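Local coordinates for Alr2269 protein (Nostoc sp., PDB 3MC9), which is an Omp85-family protein whose periplasmic POTRA domains probably take part in protein transport and beta-barrel biogenesis at the outer membrane, at residues T82-Y85 against N86-T90; G74-T77 against P78-T82; F109-G112 against F113-N116. All blocks are in the same frame, centred on the assembly; numbering follows the deposited sequence.

Contact 1 of 3, residues T82-Y85 against N86-T90; sequences TQVY and NVIRT
The N-H of Asn86 reaches back one turn to Thr82 O at 2.8 Å, an ordinary helical bond with an N-H...O angle of 159°, and one residue later the pattern changes. Val84 O takes two donors, Val87 N at 3.1 Å from above the carbonyl plane and Ile88 N at 3.3 Å from nearly straight ahead of the oxygen. An i+3 bond thus joins an i+4 bond on one acceptor, the helix tightens in its last turn, and at Ile88 the backbone passes to an extended conformation.

The side chains follow this run-out. On Asn86, CG stands beside the backbone N (chi1 -74°), which lays the amide next to the Thr82 carbonyl already bonded by the backbone N-H of Asn86. Asn86 OD1 comes to 3.2 Å from Thr82 O, two acceptors side by side, while Thr82 CG2 packs obliquely against the same amide. Val87 CG2 rests on the backbone, 3.4 Å from Val84 O, with Gln83 O close by. On the buried side, Val84 CG1 meets Ile88 CG2 at 4.1 Å. The other branch of Ile88 starts between the backbone N and the carbonyl carbon (chi1 66°) and then runs out extended, so that its CD1 comes to 4.3 Å from Tyr85 CD1. That aromatic ring is anchored at its far end, where Tyr85 OH is hydrogen-bonded to Val67 O of strand 62-71. Ile108 of helix 98-110 touches both Val84 and Ile88, making them part of the apolar layer between the two helices and the sheet. This is the C-terminal end of the first helix in the beta-alpha-alpha-beta-beta fold of a POTRA domain, where the chain leaves helix 78-87 on its way to the second helix.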
loop_
_atom_site.group_PDB
_atom_site.type_symbol
_atom_site.label_atom_id
_atom_site.label_comp_id
_atom_site.label_asym_id
_atom_site.label_seq_id
_atom_site.Cartn_x
_atom_site.Cartn_y
_atom_site.Cartn_z
ATOM N N THR A 82 -10.901 -9.922 5.537
ATOM C CA THR A 82 -10.212 -10.544 6.657
ATOM C C THR A 82 -8.909 -9.829 6.980
ATOM O O THR A 82 -8.570 -9.646 8.144
ATOM C CB THR A 82 -9.922 -12.022 6.352
ATOM O OG1 THR A 82 -11.159 -12.689 6.067
ATOM C CG2 THR A 82 -9.220 -12.710 7.520
ATOM N N GLN A 83 -8.177 -9.444 5.943
ATOM C CA GLN A 83 -6.939 -8.675 6.107
ATOM C C GLN A 83 -7.201 -7.412 6.912
ATOM O O GLN A 83 -6.456 -7.094 7.826
ATOM C CB GLN A 83 -6.352 -8.277 4.747
ATOM C CG GLN A 83 -5.661 -9.399 4.010
ATOM C CD GLN A 83 -4.335 -9.770 4.635
ATOM O OE1 GLN A 83 -3.995 -10.943 4.729
ATOM N NE2 GLN A 83 -3.590 -8.775 5.083
ATOM N N VAL A 84 -8.253 -6.685 6.548
ATOM C CA VAL A 84 -8.648 -5.480 7.286
ATOM C C VAL A 84 -8.980 -5.813 8.752
ATOM O O VAL A 84 -8.433 -5.195 9.672
ATOM C CB VAL A 84 -9.837 -4.755 6.601
ATOM C CG1 VAL A 84 -10.355 -3.602 7.456
ATOM C CG2 VAL A 84 -9.433 -4.262 5.218
ATOM N N TYR A 85 -9.838 -6.808 8.968
ATOM C CA TYR A 85 -10.281 -7.160 10.331
ATOM C C TYR A 85 -9.103 -7.589 11.209
ATOM O O TYR A 85 -9.055 -7.246 12.382
ATOM C CB TYR A 85 -11.410 -8.213 10.330
ATOM C CG TYR A 85 -12.807 -7.630 10.104
ATOM C CD1 TYR A 85 -13.406 -6.811 11.058
ATOM C CD2 TYR A 85 -13.522 -7.898 8.941
ATOM C CE1 TYR A 85 -14.675 -6.276 10.856
ATOM C CE2 TYR A 85 -14.796 -7.364 8.732
ATOM C CZ TYR A 85 -15.366 -6.558 9.691
ATOM O OH TYR A 85 -16.620 -6.019 9.474
ATOM N N ASN A 86 -8.136 -8.288 10.611
ATOM C CA ASN A 86 -6.909 -8.699 11.301
ATOM C C ASN A 86 -6.060 -7.586 11.924
ATOM O O ASN A 86 -5.315 -7.846 12.859
ATOM C CB ASN A 86 -5.984 -9.460 10.342
ATOM C CG ASN A 86 -6.458 -10.869 10.046
ATOM O OD1 ASN A 86 -7.433 -11.373 10.620
ATOM N ND2 ASN A 86 -5.758 -11.517 9.135
ATOM N N VAL A 87 -6.110 -6.373 11.388
ATOM C CA VAL A 87 -5.158 -5.338 11.818
ATOM C C VAL A 87 -5.774 -4.132 12.513
ATOM O O VAL A 87 -5.053 -3.351 13.147
ATOM C CB VAL A 87 -4.303 -4.853 10.635
ATOM C CG1 VAL A 87 -3.518 -6.023 10.050
ATOM C CG2 VAL A 87 -5.164 -4.183 9.576
ATOM N N ILE A 88 -7.093 -3.964 12.390
ATOM C CA ILE A 88 -7.783 -2.884 13.078
ATOM C C ILE A 88 -8.074 -3.294 14.516
ATOM O O ILE A 88 -8.279 -4.473 14.811
ATOM C CB ILE A 88 -9.074 -2.443 12.331
ATOM C CG1 ILE A 88 -10.140 -3.539 12.319
ATOM C CG2 ILE A 88 -8.735 -2.030 10.907
ATOM C CD1 ILE A 88 -11.503 -3.055 11.795
ATOM N N ARG A 89 -8.037 -2.330 15.423
ATOM C CA ARG A 89 -8.450 -2.566 16.798
ATOM C C ARG A 89 -9.882 -2.109 17.014
ATOM O O ARG A 89 -10.577 -2.660 17.846
ATOM C CB ARG A 89 -7.567 -1.811 17.777
ATOM C CG ARG A 89 -6.219 -2.430 18.081
ATOM C CD ARG A 89 -5.488 -1.549 19.115
ATOM N NE ARG A 89 -5.764 -1.902 20.515
ATOM C CZ ARG A 89 -5.508 -1.115 21.563
ATOM N NH1 ARG A 89 -4.998 0.104 21.392
ATOM N NH2 ARG A 89 -5.770 -1.541 22.799
ATOM N N THR A 90 -10.315 -1.069 16.308
ATOM C CA THR A 90 -11.697 -0.601 16.452
ATOM C C THR A 90 -12.677 -1.767 16.264
ATOM O O THR A 90 -12.559 -2.563 15.328
ATOM C CB THR A 90 -11.996 0.566 15.508
ATOM O OG1 THR A 90 -11.224 1.707 15.928
ATOM C CG2 THR A 90 -13.474 0.923 15.517
#

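Contact 2 of 3, residues G74-T77 against P78-T82; sequences GQLT and PELET
This is a local N-cap contact at the start of the first helix of a POTRA domain: Thr77 occupies the N-cap position of helix 78-87, at the end of the loop that leaves strand 62-71. It is a surface contact. The first turn is closed by Thr77 O, which accepts Glu81 N at 3.0 Å with an N-H...O angle of 162°; Leu80 N adds a weak bond to the same oxygen. The side chain of Thr77 works the other way, as donor. With Thr77 OG1 anti to the backbone N (chi1 153°), the hydroxyl donates a hydrogen bond to Glu79 OE1 at 2.6 Å, met on the anti lone pair of that oxygen, and the glutamate chain bends at chi2 to come back to the cap.

Leu76, just ahead of the cap, packs its two methyls on different residues. Leu76 CD1 lies 3.8 Å from Leu80 CB, and Leu76 CD2 4.0 Å from Glu81 CG. Leu76 also touches Val69 and Val134 of the sheet, so the loop residue bridges helix and sheet. Right after the cap, Pro78 O is gripped twice by Thr82, one turn further on, whose N at 3.0 Å and OG1 at 2.7 Å approach from opposite faces of the carbonyl plane.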
loop_
_atom_site.group_PDB
_atom_site.type_symbol
_atom_site.label_atom_id
_atom_site.label_comp_id
_atom_site.label_asym_id
_atom_site.label_seq_id
_atom_site.Cartn_x
_atom_site.Cartn_y
_atom_site.Cartn_z
ATOM N N GLY A 74 -16.079 -1.794 -6.990
ATOM C CA GLY A 74 -15.964 -3.218 -7.269
ATOM C C GLY A 74 -16.472 -4.044 -6.096
ATOM O O GLY A 74 -17.329 -3.593 -5.331
ATOM N N GLN A 75 -15.954 -5.261 -5.974
ATOM C CA GLN A 75 -16.257 -6.129 -4.842
ATOM C C GLN A 75 -15.060 -6.258 -3.936
ATOM O O GLN A 75 -13.924 -6.095 -4.366
ATOM C CB GLN A 75 -16.637 -7.538 -5.287
ATOM C CG GLN A 75 -18.068 -7.718 -5.671
ATOM C CD GLN A 75 -18.221 -7.776 -7.158
ATOM O OE1 GLN A 75 -18.330 -8.858 -7.733
ATOM N NE2 GLN A 75 -18.172 -6.613 -7.807
ATOM N N LEU A 76 -15.334 -6.576 -2.679
ATOM C CA LEU A 76 -14.292 -6.875 -1.724
ATOM C C LEU A 76 -14.267 -8.375 -1.507
ATOM O O LEU A 76 -15.246 -8.965 -1.052
ATOM C CB LEU A 76 -14.532 -6.159 -0.396
ATOM C CG LEU A 76 -13.345 -6.200 0.576
ATOM C CD1 LEU A 76 -12.089 -5.625 -0.091
ATOM C CD2 LEU A 76 -13.662 -5.437 1.853
ATOM N N THR A 77 -13.147 -8.984 -1.860
ATOM C CA THR A 77 -12.904 -10.386 -1.561
ATOM C C THR A 77 -12.992 -10.623 -0.044
ATOM O O THR A 77 -12.621 -9.757 0.744
ATOM C CB THR A 77 -11.520 -10.848 -2.131
ATOM O OG1 THR A 77 -10.994 -11.929 -1.356
ATOM C CG2 THR A 77 -10.506 -9.719 -2.101
ATOM N N PRO A 78 -13.518 -11.783 0.369
ATOM C CA PRO A 78 -13.514 -12.115 1.797
ATOM C C PRO A 78 -12.105 -12.236 2.377
ATOM O O PRO A 78 -11.908 -11.968 3.566
ATOM C CB PRO A 78 -14.242 -13.468 1.863
ATOM C CG PRO A 78 -14.401 -13.925 0.450
ATOM C CD PRO A 78 -14.367 -12.704 -0.403
ATOM N N GLU A 79 -11.146 -12.634 1.544
ATOM C CA GLU A 79 -9.755 -12.720 1.964
ATOM C C GLU A 79 -9.206 -11.328 2.288
ATOM O O GLU A 79 -8.449 -11.170 3.247
ATOM C CB GLU A 79 -8.881 -13.386 0.892
ATOM C CG GLU A 79 -9.089 -14.913 0.733
ATOM C CD GLU A 79 -10.365 -15.307 -0.034
ATOM O OE1 GLU A 79 -10.926 -14.470 -0.782
ATOM O OE2 GLU A 79 -10.807 -16.474 0.114
ATOM N N LEU A 80 -9.594 -10.322 1.504
ATOM C CA LEU A 80 -9.135 -8.954 1.764
ATOM C C LEU A 80 -9.868 -8.325 2.951
ATOM O O LEU A 80 -9.272 -7.577 3.737
ATOM C CB LEU A 80 -9.266 -8.069 0.525
ATOM C CG LEU A 80 -8.154 -8.242 -0.523
ATOM C CD1 LEU A 80 -8.450 -7.426 -1.774
ATOM C CD2 LEU A 80 -6.798 -7.862 0.048
ATOM N N GLU A 81 -11.157 -8.629 3.084
ATOM C CA GLU A 81 -11.935 -8.165 4.231
ATOM C C GLU A 81 -11.291 -8.653 5.541
ATOM O O GLU A 81 -11.151 -7.899 6.512
ATOM C CB GLU A 81 -13.377 -8.669 4.130
ATOM C CG GLU A 81 -14.364 -7.836 4.913
ATOM C CD GLU A 81 -15.738 -8.488 5.030
ATOM O OE1 GLU A 81 -16.156 -9.194 4.096
ATOM O OE2 GLU A 81 -16.403 -8.285 6.053
ATOM N N THR A 82 -10.901 -9.922 5.537
ATOM C CA THR A 82 -10.212 -10.544 6.657
ATOM C C THR A 82 -8.909 -9.829 6.980
ATOM O O THR A 82 -8.570 -9.646 8.144
ATOM C CB THR A 82 -9.922 -12.022 6.352
ATOM O OG1 THR A 82 -11.159 -12.689 6.067
ATOM C CG2 THR A 82 -9.220 -12.710 7.520
#

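Contact 3 of 3, residues F109-G112 against F113-N116; sequences FGTG and FFSN
Phe109 lies against the backbone of Phe114 and Ser115 at the turn that carries a POTRA domain of beta-alpha-alpha-beta-beta order from its second helix, 98-110, into strand 114-124. Its CB points away from residues 113-116, and the ring brings the side chain back. A chi1 of -93°, well off the usual staggered value, swings the ring so that one edge runs along the departing chain. Phe109 CD1 comes to 3.7 Å from Phe114 O, and the next ring atom, Phe109 CE1, to 3.6 Å from Ser115 O, both oxygens lying near the ring plane at its rim. There the weakly positive C-H edge faces carbonyl oxygens, an arrangement that is probably mildly favourable. At the tip, Phe109 CZ reaches Asn116 CA at 4.0 Å, meeting it obliquely.

Between these ends the chain reverses through Gly112, which has a positive phi of 88° and is the first residue to leave helical geometry. The N-H of Gly112 is still held by Phe109 O at 2.8 Å. The glycine turn also meets the second POTRA domain, since Gly112 shares a backbone hydrogen bond with Leu176 and Thr111 O accepts from Asn175 ND2.

Phe113 and Phe114 both pack on helix 78-87, Phe113 on Leu80 and Gln83 and Phe114 on Val84, but Phe113 also meets Ile173 while Phe114 goes inward to Val134. Phe113 CB lies over one face of the Phe114 ring, displaced toward its rim. Thr111 turns its OG1 between the backbone N and the carbonyl carbon (chi1 70°), where the hydroxyl has its main partner in Ile108 O. Thr111 OG1 also receives a long, weak but straight bond from Phe113 N at 3.5 Å and stands at the edge of the Phe114 ring, 3.3 Å from Phe114 CE2.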
loop_
_atom_site.group_PDB
_atom_site.type_symbol
_atom_site.label_atom_id
_atom_site.label_comp_id
_atom_site.label_asym_id
_atom_site.label_seq_id
_atom_site.Cartn_x
_atom_site.Cartn_y
_atom_site.Cartn_z
ATOM N N PHE A 109 -3.232 0.190 5.584
ATOM C CA PHE A 109 -2.260 0.483 4.542
ATOM C C PHE A 109 -1.053 -0.417 4.707
ATOM O O PHE A 109 -0.497 -0.898 3.718
ATOM C CB PHE A 109 -1.775 1.932 4.620
ATOM C CG PHE A 109 -2.542 2.878 3.764
ATOM C CD1 PHE A 109 -2.561 2.719 2.383
ATOM C CD2 PHE A 109 -3.208 3.965 4.323
ATOM C CE1 PHE A 109 -3.282 3.615 1.571
ATOM C CE2 PHE A 109 -3.908 4.883 3.516
ATOM C CZ PHE A 109 -3.957 4.698 2.145
ATOM N N GLY A 110 -0.661 -0.620 5.969
ATOM C CA GLY A 110 0.483 -1.437 6.330
ATOM C C GLY A 110 0.428 -2.832 5.762
ATOM O O GLY A 110 1.447 -3.388 5.439
ATOM N N THR A 111 -0.762 -3.403 5.630
ATOM C CA THR A 111 -0.892 -4.716 4.994
ATOM C C THR A 111 -0.358 -4.709 3.555
ATOM O O THR A 111 0.021 -5.744 3.042
ATOM C CB THR A 111 -2.355 -5.191 4.938
ATOM O OG1 THR A 111 -3.098 -4.386 3.995
ATOM C CG2 THR A 111 -2.990 -5.134 6.325
ATOM N N GLY A 112 -0.375 -3.547 2.905
ATOM C CA GLY A 112 0.170 -3.422 1.563
ATOM C C GLY A 112 -0.781 -3.720 0.416
ATOM O O GLY A 112 -0.411 -3.525 -0.735
ATOM N N PHE A 113 -1.996 -4.187 0.702
ATOM C CA PHE A 113 -2.903 -4.575 -0.382
ATOM C C PHE A 113 -3.783 -3.448 -0.941
ATOM O O PHE A 113 -4.462 -3.663 -1.951
ATOM C CB PHE A 113 -3.803 -5.729 0.039
ATOM C CG PHE A 113 -3.080 -7.014 0.292
ATOM C CD1 PHE A 113 -2.561 -7.748 -0.757
ATOM C CD2 PHE A 113 -2.957 -7.513 1.582
ATOM C CE1 PHE A 113 -1.901 -8.951 -0.525
ATOM C CE2 PHE A 113 -2.307 -8.704 1.823
ATOM C CZ PHE A 113 -1.780 -9.432 0.770
ATOM N N PHE A 114 -3.761 -2.260 -0.337
ATOM C CA PHE A 114 -4.714 -1.199 -0.705
ATOM C C PHE A 114 -4.089 0.096 -1.155
ATOM O O PHE A 114 -3.078 0.521 -0.606
ATOM C CB PHE A 114 -5.613 -0.894 0.490
ATOM C CG PHE A 114 -6.199 -2.106 1.092
ATOM C CD1 PHE A 114 -7.335 -2.688 0.541
ATOM C CD2 PHE A 114 -5.594 -2.712 2.182
ATOM C CE1 PHE A 114 -7.867 -3.845 1.093
ATOM C CE2 PHE A 114 -6.119 -3.834 2.733
ATOM C CZ PHE A 114 -7.252 -4.417 2.195
ATOM N N SER A 115 -4.725 0.743 -2.132
ATOM C CA SER A 115 -4.266 2.032 -2.647
ATOM C C SER A 115 -4.919 3.196 -1.888
ATOM O O SER A 115 -4.359 4.287 -1.801
ATOM C CB SER A 115 -4.555 2.140 -4.155
ATOM O OG SER A 115 -5.893 1.732 -4.471
ATOM N N ASN A 116 -6.104 2.960 -1.333
ATOM C CA ASN A 116 -6.783 3.971 -0.526
ATOM C C ASN A 116 -7.541 3.338 0.635
ATOM O O ASN A 116 -8.079 2.238 0.516
ATOM C CB ASN A 116 -7.739 4.817 -1.385
ATOM C CG ASN A 116 -8.132 6.140 -0.710
ATOM O OD1 ASN A 116 -9.259 6.611 -0.872
ATOM N ND2 ASN A 116 -7.202 6.737 0.047
#

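Contacts 1 and 2 are the two ends of helix 78-87 and share Thr82; their centres lie about 12 Å apart. Contact 3, the exit from helix 98-110, has its centre about 12 Å from that of contact 1 and about 13 Å from that of contact 2, and its aromatic residues meet both. Leu80 CD2 of contact 2 packs on Phe113 CB at 3.7 Å, and Gln83 NE2 of contact 1 approaches Phe113 CE2 at 3.5 Å. Deeper in, Val84 CG2 touches Phe114 CZ at 3.7 Å. The exit of helix 98-110 thus packs along helix 78-87 in the first POTRA domain, and contact 3 also meets the second.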